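Local coordinates for uncharacterized protein (Desulfitobacterium hafniense, PDB 3MJQ) that forms the PAS domain of a longer regulatory protein that may help control sporulation genes and probably has diguanylate cyclase activity, at residues P84-W90 / F101-L107; E18-A24 / L39-I44. The protein carries 1 engineered substitution. All blocks are in the same frame, centred on the assembly; numbering follows the deposited sequence.

Contact 1 of 2, residues P84-W90 / F101-L107; sequences PAKARIW and FAIIKDL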
ATOM      1  N   PRO A  84      -7.149   7.976 -16.135  1.00 61.67           N
ATOM      2  CA  PRO A  84      -6.171   6.895 -16.196  1.00 59.65           C
ATOM      3  C   PRO A  84      -5.583   6.664 -14.806  1.00 56.56           C
ATOM      4  O   PRO A  84      -5.229   7.603 -14.092  1.00 49.99           O
ATOM      5  CB  PRO A  84      -5.145   7.426 -17.184  1.00 62.22           C
ATOM      6  CG  PRO A  84      -5.149   8.856 -16.893  1.00 63.25           C
ATOM      7  CD  PRO A  84      -6.612   9.180 -16.791  1.00 66.21           C
ATOM      8  N   ALA A  85      -5.491   5.405 -14.413  1.00 53.47           N
ATOM      9  CA  ALA A  85      -4.955   5.098 -13.107  1.00 55.06           C
ATOM     10  C   ALA A  85      -4.129   3.848 -13.201  1.00 63.44           C
ATOM     11  O   ALA A  85      -4.169   3.127 -14.212  1.00 63.43           O
ATOM     12  CB  ALA A  85      -6.081   4.888 -12.112  1.00 49.38           C
ATOM     13  N   LYS A  86      -3.355   3.631 -12.144  1.00 57.77           N
ATOM     14  CA  LYS A  86      -2.532   2.455 -12.005  1.00 52.04           C
ATOM     15  C   LYS A  86      -2.843   1.967 -10.599  1.00 55.25           C
ATOM     16  O   LYS A  86      -2.771   2.721  -9.623  1.00 52.83           O
ATOM     17  CB  LYS A  86      -1.038   2.765 -12.153  1.00 55.83           C
ATOM     18  CG  LYS A  86      -0.187   1.493 -12.108  1.00 62.87           C
ATOM     19  CD  LYS A  86       1.262   1.729 -12.493  1.00 80.60           C
ATOM     20  CE  LYS A  86       2.005   0.399 -12.663  1.00 88.46           C
ATOM     21  NZ  LYS A  86       3.458   0.562 -12.997  1.00 86.83           N
ATOM     22  N   ALA A  87      -3.226   0.704 -10.504  1.00 51.32           N
ATOM     23  CA  ALA A  87      -3.562   0.155  -9.214  1.00 56.00           C
ATOM     24  C   ALA A  87      -2.623  -0.963  -8.821  1.00 58.12           C
ATOM     25  O   ALA A  87      -2.320  -1.834  -9.623  1.00 67.43           O
ATOM     26  CB  ALA A  87      -4.987  -0.349  -9.236  1.00 42.43           C
ATOM     27  N   ARG A  88      -2.139  -0.914  -7.588  1.00 46.06           N
ATOM     28  CA  ARG A  88      -1.283  -1.959  -7.058  1.00 47.41           C
ATOM     29  C   ARG A  88      -2.167  -2.692  -6.055  1.00 44.64           C
ATOM     30  O   ARG A  88      -2.870  -2.056  -5.238  1.00 43.50           O
ATOM     31  CB  ARG A  88      -0.057  -1.350  -6.378  1.00 58.50           C
ATOM     32  CG  ARG A  88       0.882  -0.709  -7.388  1.00 67.76           C
ATOM     33  CD  ARG A  88       1.863   0.284  -6.783  1.00 77.55           C
ATOM     34  NE  ARG A  88       2.383   1.203  -7.799  1.00 79.83           N
ATOM     35  CZ  ARG A  88       3.145   0.834  -8.825  1.00 79.45           C
ATOM     36  NH1 ARG A  88       3.489  -0.442  -8.973  1.00 71.87           N
ATOM     37  NH2 ARG A  88       3.547   1.742  -9.710  1.00 82.37           N
ATOM     38  N   ILE A  89      -2.165  -4.022  -6.140  1.00 48.16           N
ATOM     39  CA  ILE A  89      -2.987  -4.821  -5.246  1.00 57.36           C
ATOM     40  C   ILE A  89      -2.241  -5.870  -4.424  1.00 55.87           C
ATOM     41  O   ILE A  89      -1.236  -6.432  -4.857  1.00 63.64           O
ATOM     42  CB  ILE A  89      -4.138  -5.505  -6.012  1.00 53.46           C
ATOM     43  CG1 ILE A  89      -3.613  -6.702  -6.794  1.00 55.93           C
ATOM     44  CG2 ILE A  89      -4.799  -4.512  -6.975  1.00 45.37           C
ATOM     45  CD1 ILE A  89      -4.726  -7.522  -7.413  1.00 68.19           C
ATOM     46  N   TRP A  90      -2.752  -6.096  -3.217  1.00 61.61           N
ATOM     47  CA  TRP A  90      -2.207  -7.055  -2.275  1.00 68.70           C
ATOM     48  C   TRP A  90      -3.359  -7.890  -1.775  1.00 72.86           C
ATOM     49  O   TRP A  90      -4.442  -7.371  -1.514  1.00 76.52           O
ATOM     50  CB  TRP A  90      -1.548  -6.338  -1.098  1.00 67.01           C
ATOM     51  CG  TRP A  90      -0.237  -5.720  -1.450  1.00 71.45           C
ATOM     52  CD1 TRP A  90       0.990  -6.317  -1.411  1.00 69.97           C
ATOM     53  CD2 TRP A  90      -0.028  -4.403  -1.971  1.00 73.49           C
ATOM     54  NE1 TRP A  90       1.945  -5.455  -1.880  1.00 65.74           N
ATOM     55  CE2 TRP A  90       1.350  -4.274  -2.232  1.00 67.72           C
ATOM     56  CE3 TRP A  90      -0.877  -3.321  -2.244  1.00 63.24           C
ATOM     57  CZ2 TRP A  90       1.905  -3.102  -2.756  1.00 67.70           C
ATOM     58  CZ3 TRP A  90      -0.323  -2.159  -2.766  1.00 65.92           C
ATOM     59  CH2 TRP A  90       1.058  -2.062  -3.017  1.00 69.63           C
ATOM     60  N   PHE A 101      -6.534  -5.717  -1.423  1.00 76.73           N
ATOM     61  CA  PHE A 101      -6.142  -4.432  -0.852  1.00 68.53           C
ATOM     62  C   PHE A 101      -5.531  -3.646  -2.002  1.00 66.93           C
ATOM     63  O   PHE A 101      -4.514  -4.039  -2.563  1.00 67.74           O
ATOM     64  CB  PHE A 101      -5.111  -4.614   0.255  1.00 65.79           C
ATOM     65  CG  PHE A 101      -4.562  -3.324   0.781  1.00 68.99           C
ATOM     66  CD1 PHE A 101      -5.419  -2.334   1.249  1.00 68.67           C
ATOM     67  CD2 PHE A 101      -3.193  -3.095   0.815  1.00 65.26           C
ATOM     68  CE1 PHE A 101      -4.921  -1.135   1.745  1.00 68.07           C
ATOM     69  CE2 PHE A 101      -2.689  -1.899   1.310  1.00 64.26           C
ATOM     70  CZ  PHE A 101      -3.559  -0.918   1.776  1.00 59.45           C
ATOM     71  N   ALA A 102      -6.148  -2.527  -2.350  1.00 63.71           N
ATOM     72  CA  ALA A 102      -5.665  -1.757  -3.477  1.00 57.59           C
ATOM     73  C   ALA A 102      -5.332  -0.305  -3.203  1.00 57.08           C
ATOM     74  O   ALA A 102      -6.097   0.429  -2.562  1.00 59.15           O
ATOM     75  CB  ALA A 102      -6.680  -1.830  -4.606  1.00 55.27           C
ATOM     76  N   ILE A 103      -4.175   0.097  -3.718  1.00 54.58           N
ATOM     77  CA  ILE A 103      -3.717   1.467  -3.608  1.00 54.93           C
ATOM     78  C   ILE A 103      -3.630   1.903  -5.072  1.00 54.87           C
ATOM     79  O   ILE A 103      -2.901   1.312  -5.877  1.00 56.61           O
ATOM     80  CB  ILE A 103      -2.349   1.548  -2.892  1.00 55.64           C
ATOM     81  CG1 ILE A 103      -2.421   0.729  -1.584  1.00 56.63           C
ATOM     82  CG2 ILE A 103      -1.987   3.021  -2.614  1.00 50.87           C
ATOM     83  CD1 ILE A 103      -1.169   0.765  -0.715  1.00 46.05           C
ATOM     84  N   ILE A 104      -4.410   2.927  -5.404  1.00 62.85           N
ATOM     85  CA  ILE A 104      -4.495   3.424  -6.764  1.00 55.95           C
ATOM     86  C   ILE A 104      -3.923   4.810  -7.017  1.00 50.96           C
ATOM     87  O   ILE A 104      -4.303   5.776  -6.350  1.00 49.14           O
ATOM     88  CB  ILE A 104      -5.947   3.407  -7.191  1.00 48.06           C
ATOM     89  CG1 ILE A 104      -6.493   2.005  -6.928  1.00 49.75           C
ATOM     90  CG2 ILE A 104      -6.080   3.782  -8.667  1.00 51.62           C
ATOM     91  CD1 ILE A 104      -7.985   1.941  -6.890  1.00 51.07           C
ATOM     92  N   LYS A 105      -3.019   4.893  -8.001  1.00 46.40           N
ATOM     93  CA  LYS A 105      -2.378   6.153  -8.397  1.00 51.45           C
ATOM     94  C   LYS A 105      -3.059   6.801  -9.608  1.00 62.46           C
ATOM     95  O   LYS A 105      -3.172   6.198 -10.683  1.00 70.08           O
ATOM     96  CB  LYS A 105      -0.895   5.935  -8.720  1.00 56.29           C
ATOM     97  CG  LYS A 105      -0.163   7.214  -9.121  1.00 56.15           C
ATOM     98  CD  LYS A 105       1.317   6.985  -9.390  1.00 40.97           C
ATOM     99  CE  LYS A 105       1.972   8.261  -9.878  1.00 47.95           C
ATOM    100  NZ  LYS A 105       3.310   7.986 -10.437  1.00 55.97           N
ATOM    101  N   ASP A 106      -3.528   8.030  -9.426  1.00 65.13           N
ATOM    102  CA  ASP A 106      -4.158   8.752 -10.516  1.00 59.66           C
ATOM    103  C   ASP A 106      -3.041   9.118 -11.493  1.00 64.98           C
ATOM    104  O   ASP A 106      -2.128   9.863 -11.146  1.00 68.37           O
ATOM    105  CB  ASP A 106      -4.823  10.012  -9.981  1.00 55.61           C
ATOM    106  CG  ASP A 106      -5.342  10.897 -11.078  1.00 68.53           C
ATOM    107  OD1 ASP A 106      -5.091  10.583 -12.259  1.00 69.37           O
ATOM    108  OD2 ASP A 106      -5.993  11.912 -10.757  1.00 75.97           O
ATOM    109  N   LEU A 107      -3.100   8.583 -12.708  1.00 58.83           N
ATOM    110  CA  LEU A 107      -2.070   8.882 -13.695  1.00 55.83           C
ATOM    111  C   LEU A 107      -2.427  10.073 -14.563  1.00 61.40           C
ATOM    112  O   LEU A 107      -2.151  10.056 -15.756  1.00 66.09           O
ATOM    113  CB  LEU A 107      -1.829   7.682 -14.603  1.00 57.25           C
ATOM    114  CG  LEU A 107      -1.459   6.373 -13.920  1.00 55.60           C
ATOM    115  CD1 LEU A 107      -1.076   5.360 -14.975  1.00 37.80           C
ATOM    116  CD2 LEU A 107      -0.320   6.593 -12.956  1.00 52.99           C
TER
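Trp90 lays the six-membered half of its indole across the neighbouring strand, where CE3 meets Phe101 CD2 at 3.8 Å and CZ3 meets Ile103 CD1 at 3.7 Å. With CG anti to the carbonyl carbon (chi1 -74°) and the ring turned about crosswise to the CA-CB bond (chi2 -87°), the benzo edge points back along the hairpin to reach both partners. Neither meeting is a stack: the Phe101 ring lies obliquely to the indole, and Ile103 brings up the end of its longer branch. The face that carries these three residues is also the dimer face. Trp90 packs on Ile103 of the second subunit and hydrogen-bonds through NE1 to Asp10 of that subunit, while Lys105 forms a salt bridge with Glu69 there.

The side chains on the other face are smaller. Ile104 spreads its two branches over a pair of alanines, CG2 on Ala85 CB and CG1 on Ala87 CB, each at 3.6 Å. Between the faces runs an antiparallel ladder of backbone bonds, in which Arg88 N meets Ile103 O at 2.9 Å and almost straight (177°). Past the end of strand 98-106, Leu107 N donates to Pro84 O, and its side chain turns back so that CD1 lies 3.8 Å from Lys86 CB. Asp106 closes this end with a salt bridge to Lys31.

This hairpin supplies two adjacent strands near the middle of the PAS sheet. Its chemistry implies divided labour: backbone bonds set the register, mostly apolar groups cover one face, while Trp90, Phe101, Ile103 and Lys105 on the other meet the second subunit.

Contact 2 of 2, residues E18-A24 / L39-I44; sequences EGRLLYA and LMSMHI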
ATOM      1  N   GLU A  18     -16.617 -10.740  -4.239  1.00 89.56           N
ATOM      2  CA  GLU A  18     -17.780 -10.367  -5.048  1.00 93.15           C
ATOM      3  C   GLU A  18     -17.673  -9.005  -5.701  1.00 82.98           C
ATOM      4  O   GLU A  18     -18.582  -8.585  -6.419  1.00 91.43           O
ATOM      5  CB  GLU A  18     -19.051 -10.380  -4.204  1.00107.35           C
ATOM      6  CG  GLU A  18     -19.870 -11.639  -4.317  1.00119.24           C
ATOM      7  CD  GLU A  18     -21.350 -11.327  -4.366  1.00129.45           C
ATOM      8  OE1 GLU A  18     -21.769 -10.365  -3.685  1.00134.71           O
ATOM      9  OE2 GLU A  18     -22.091 -12.042  -5.078  1.00130.35           O
ATOM     10  N   GLY A  19     -16.577  -8.304  -5.430  1.00 62.66           N
ATOM     11  CA  GLY A  19     -16.385  -6.996  -6.024  1.00 57.04           C
ATOM     12  C   GLY A  19     -17.029  -5.855  -5.271  1.00 57.98           C
ATOM     13  O   GLY A  19     -17.197  -4.768  -5.810  1.00 63.79           O
ATOM     14  N   ARG A  20     -17.409  -6.091  -4.024  1.00 58.41           N
ATOM     15  CA  ARG A  20     -18.009  -5.021  -3.244  1.00 73.70           C
ATOM     16  C   ARG A  20     -16.929  -4.246  -2.480  1.00 81.12           C
ATOM     17  O   ARG A  20     -15.896  -4.803  -2.092  1.00 84.06           O
ATOM     18  CB  ARG A  20     -19.076  -5.573  -2.282  1.00 80.65           C
ATOM     19  CG  ARG A  20     -20.402  -5.958  -2.951  1.00 91.95           C
ATOM     20  CD  ARG A  20     -20.828  -4.919  -3.992  1.00 96.54           C
ATOM     21  NE  ARG A  20     -22.279  -4.785  -4.101  1.00 92.29           N
ATOM     22  CZ  ARG A  20     -23.044  -4.142  -3.219  1.00101.96           C
ATOM     23  NH1 ARG A  20     -22.498  -3.568  -2.153  1.00110.74           N
ATOM     24  NH2 ARG A  20     -24.355  -4.063  -3.403  1.00109.26           N
ATOM     25  N   LEU A  21     -17.173  -2.955  -2.280  1.00 83.70           N
ATOM     26  CA  LEU A  21     -16.226  -2.093  -1.588  1.00 75.67           C
ATOM     27  C   LEU A  21     -16.316  -2.115  -0.069  1.00 76.98           C
ATOM     28  O   LEU A  21     -17.085  -1.360   0.527  1.00 74.88           O
ATOM     29  CB  LEU A  21     -16.369  -0.649  -2.081  1.00 76.28           C
ATOM     30  CG  LEU A  21     -15.509  -0.204  -3.277  1.00 74.08           C
ATOM     31  CD1 LEU A  21     -15.725  -1.124  -4.476  1.00 71.52           C
ATOM     32  CD2 LEU A  21     -15.861   1.231  -3.646  1.00 75.24           C
ATOM     33  N   LEU A  22     -15.512  -2.973   0.546  1.00 80.93           N
ATOM     34  CA  LEU A  22     -15.464  -3.091   1.996  1.00 83.61           C
ATOM     35  C   LEU A  22     -14.942  -1.800   2.637  1.00 81.50           C
ATOM     36  O   LEU A  22     -15.492  -1.332   3.634  1.00 86.37           O
ATOM     37  CB  LEU A  22     -14.564  -4.266   2.382  1.00 78.52           C
ATOM     38  CG  LEU A  22     -15.127  -5.682   2.225  1.00 79.11           C
ATOM     39  CD1 LEU A  22     -16.119  -5.744   1.093  1.00 79.09           C
ATOM     40  CD2 LEU A  22     -13.979  -6.645   1.988  1.00 67.34           C
ATOM     41  N   TYR A  23     -13.889  -1.226   2.054  1.00 80.23           N
ATOM     42  CA  TYR A  23     -13.286   0.009   2.560  1.00 81.62           C
ATOM     43  C   TYR A  23     -12.813   0.973   1.474  1.00 79.91           C
ATOM     44  O   TYR A  23     -12.406   0.552   0.397  1.00 87.24           O
ATOM     45  CB  TYR A  23     -12.089  -0.313   3.441  1.00 89.40           C
ATOM     46  CG  TYR A  23     -11.359   0.919   3.897  1.00 93.41           C
ATOM     47  CD1 TYR A  23     -11.836   1.678   4.954  1.00 97.65           C
ATOM     48  CD2 TYR A  23     -10.202   1.336   3.253  1.00 94.51           C
ATOM     49  CE1 TYR A  23     -11.178   2.819   5.362  1.00101.73           C
ATOM     50  CE2 TYR A  23      -9.535   2.474   3.648  1.00 99.67           C
ATOM     51  CZ  TYR A  23     -10.026   3.214   4.707  1.00104.57           C
ATOM     52  OH  TYR A  23      -9.355   4.339   5.128  1.00106.30           O
ATOM     53  N   ALA A  24     -12.846   2.263   1.788  1.00 71.54           N
ATOM     54  CA  ALA A  24     -12.403   3.298   0.863  1.00 68.02           C
ATOM     55  C   ALA A  24     -12.057   4.522   1.677  1.00 73.72           C
ATOM     56  O   ALA A  24     -12.604   4.712   2.754  1.00 80.51           O
ATOM     57  CB  ALA A  24     -13.492   3.627  -0.126  1.00 49.37           C
ATOM     58  N   LEU A  39     -20.581   4.870  -2.536  1.00 89.98           N
ATOM     59  CA  LEU A  39     -19.435   3.981  -2.647  1.00 85.73           C
ATOM     60  C   LEU A  39     -19.592   2.630  -1.941  1.00 83.19           C
ATOM     61  O   LEU A  39     -19.188   1.600  -2.474  1.00 82.52           O
ATOM     62  CB  LEU A  39     -18.188   4.691  -2.106  1.00 89.33           C
ATOM     63  CG  LEU A  39     -17.088   5.155  -3.071  1.00 83.93           C
ATOM     64  CD1 LEU A  39     -17.675   5.995  -4.189  1.00 82.78           C
ATOM     65  CD2 LEU A  39     -16.031   5.947  -2.289  1.00 84.68           C
HETATM   66  N   MSE A  40     -20.177   2.622  -0.751  1.00 83.01           N
HETATM   67  CA  MSE A  40     -20.320   1.371  -0.019  1.00 87.90           C
HETATM   68  C   MSE A  40     -21.296   0.376  -0.643  1.00 94.19           C
HETATM   69  O   MSE A  40     -21.199  -0.834  -0.425  1.00101.19           O
HETATM   70  CB  MSE A  40     -20.694   1.668   1.436  1.00 88.81           C
HETATM   71  CG  MSE A  40     -19.551   2.304   2.236  1.00 85.42           C
HETATM   72 SE   MSE A  40     -17.908   1.250   2.152  0.52 80.39          SE
HETATM   73  CE  MSE A  40     -16.978   2.221   0.771  1.00 51.41           C
ATOM     74  N   SER A  41     -22.223   0.885  -1.442  1.00 83.86           N
ATOM     75  CA  SER A  41     -23.207   0.031  -2.085  1.00 88.22           C
ATOM     76  C   SER A  41     -22.751  -0.431  -3.459  1.00 85.27           C
ATOM     77  O   SER A  41     -23.023  -1.557  -3.860  1.00 85.42           O
ATOM     78  CB  SER A  41     -24.535   0.774  -2.211  1.00 94.92           C
ATOM     79  OG  SER A  41     -25.074   1.073  -0.935  1.00 96.92           O
HETATM   80  N   MSE A  42     -22.052   0.445  -4.168  1.00 78.31           N
HETATM   81  CA  MSE A  42     -21.559   0.155  -5.506  1.00 73.22           C
HETATM   82  C   MSE A  42     -20.719  -1.106  -5.622  1.00 78.52           C
HETATM   83  O   MSE A  42     -20.275  -1.675  -4.625  1.00 91.41           O
HETATM   84  CB  MSE A  42     -20.739   1.333  -6.010  1.00 63.92           C
HETATM   85  CG  MSE A  42     -21.430   2.665  -5.843  1.00 70.13           C
HETATM   86 SE   MSE A  42     -20.753   4.042  -7.026  0.75 94.97          SE
HETATM   87  CE  MSE A  42     -21.328   5.591  -6.082  1.00 78.31           C
ATOM     88  N   HIS A  43     -20.508  -1.532  -6.865  1.00 76.24           N
ATOM     89  CA  HIS A  43     -19.697  -2.701  -7.187  1.00 68.36           C
ATOM     90  C   HIS A  43     -18.465  -2.135  -7.905  1.00 64.82           C
ATOM     91  O   HIS A  43     -18.590  -1.239  -8.735  1.00 74.02           O
ATOM     92  CB  HIS A  43     -20.485  -3.629  -8.109  1.00 63.94           C
ATOM     93  CG  HIS A  43     -19.792  -4.921  -8.415  1.00 67.81           C
ATOM     94  ND1 HIS A  43     -18.717  -5.007  -9.270  1.00 70.22           N
ATOM     95  CD2 HIS A  43     -20.043  -6.184  -7.997  1.00 73.03           C
ATOM     96  CE1 HIS A  43     -18.334  -6.268  -9.369  1.00 71.51           C
ATOM     97  NE2 HIS A  43     -19.123  -7.002  -8.607  1.00 72.21           N
ATOM     98  N   ILE A  44     -17.276  -2.639  -7.581  1.00 58.60           N
ATOM     99  CA  ILE A  44     -16.046  -2.131  -8.196  1.00 54.77           C
ATOM    100  C   ILE A  44     -16.110  -2.036  -9.714  1.00 48.07           C
ATOM    101  O   ILE A  44     -15.652  -1.051 -10.303  1.00 52.92           O
ATOM    102  CB  ILE A  44     -14.797  -2.978  -7.812  1.00 54.50           C
ATOM    103  CG1 ILE A  44     -13.519  -2.245  -8.253  1.00 48.65           C
ATOM    104  CG2 ILE A  44     -14.869  -4.361  -8.450  1.00 53.93           C
ATOM    105  CD1 ILE A  44     -13.285  -0.888  -7.544  1.00 57.06           C
TER
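Ile44 N donates to Gly19 O at 2.8 Å along a nearly straight line (175°), joining the turn before strand 21-24 to the start of helix 44-48. Gly19 has a positive phi (85°) and lets the His43 imidazole lie close against its backbone: Gly19 CA is 4.1 Å from the ring centroid, over the face, in a CH-pi contact. With CG opposite its own backbone N (chi1 -175°), His43 also turns ND1 to the amide of Leu45, the N-cap bond of that helix.

Leu21 reaches into the bend between helix 36-41 and helix 44-48 and divides its methyls. CD1 packs on Ile44 CB at 3.9 Å, and CD2 crosses Leu39 to lie 4.2 Å from its CG. Selenomethionine Met40 starts out pointing away, but its chain bends twice and returns its methyl CE to Ala24 CB at 3.9 Å. Leu39 CD2 approaches the same CB at 4.1 Å.

Here the helical segment of the PAS domain is fastened to the edge strand. The chemistry implies a polar end, where Gly19 O and the His43 side chain meet backbone amides at the start of helix 44-48, and an apolar end built from Leu21, Ala24, Leu39 and Met40.

Read together, the two contacts illustrate how a sheet is built by strand pairing in its middle and covered by helices at its edge. Contact 1 pairs neighbouring strands, joined by a regular backbone ladder with side chains packed on both faces. Contact 2 ties helix 36-41 and the start of helix 44-48 to outer strand 21-24, with one backbone bond and mostly apolar side chains. Both are partly buried, on opposite sides of the chain's centre, with their own centres about 15 Å apart; they do not touch, and strand 11-16 lies between their strands in the sheet. Contact 1 also faces the second subunit, whereas no other chain of the assembly touches 18-24 or 39-44.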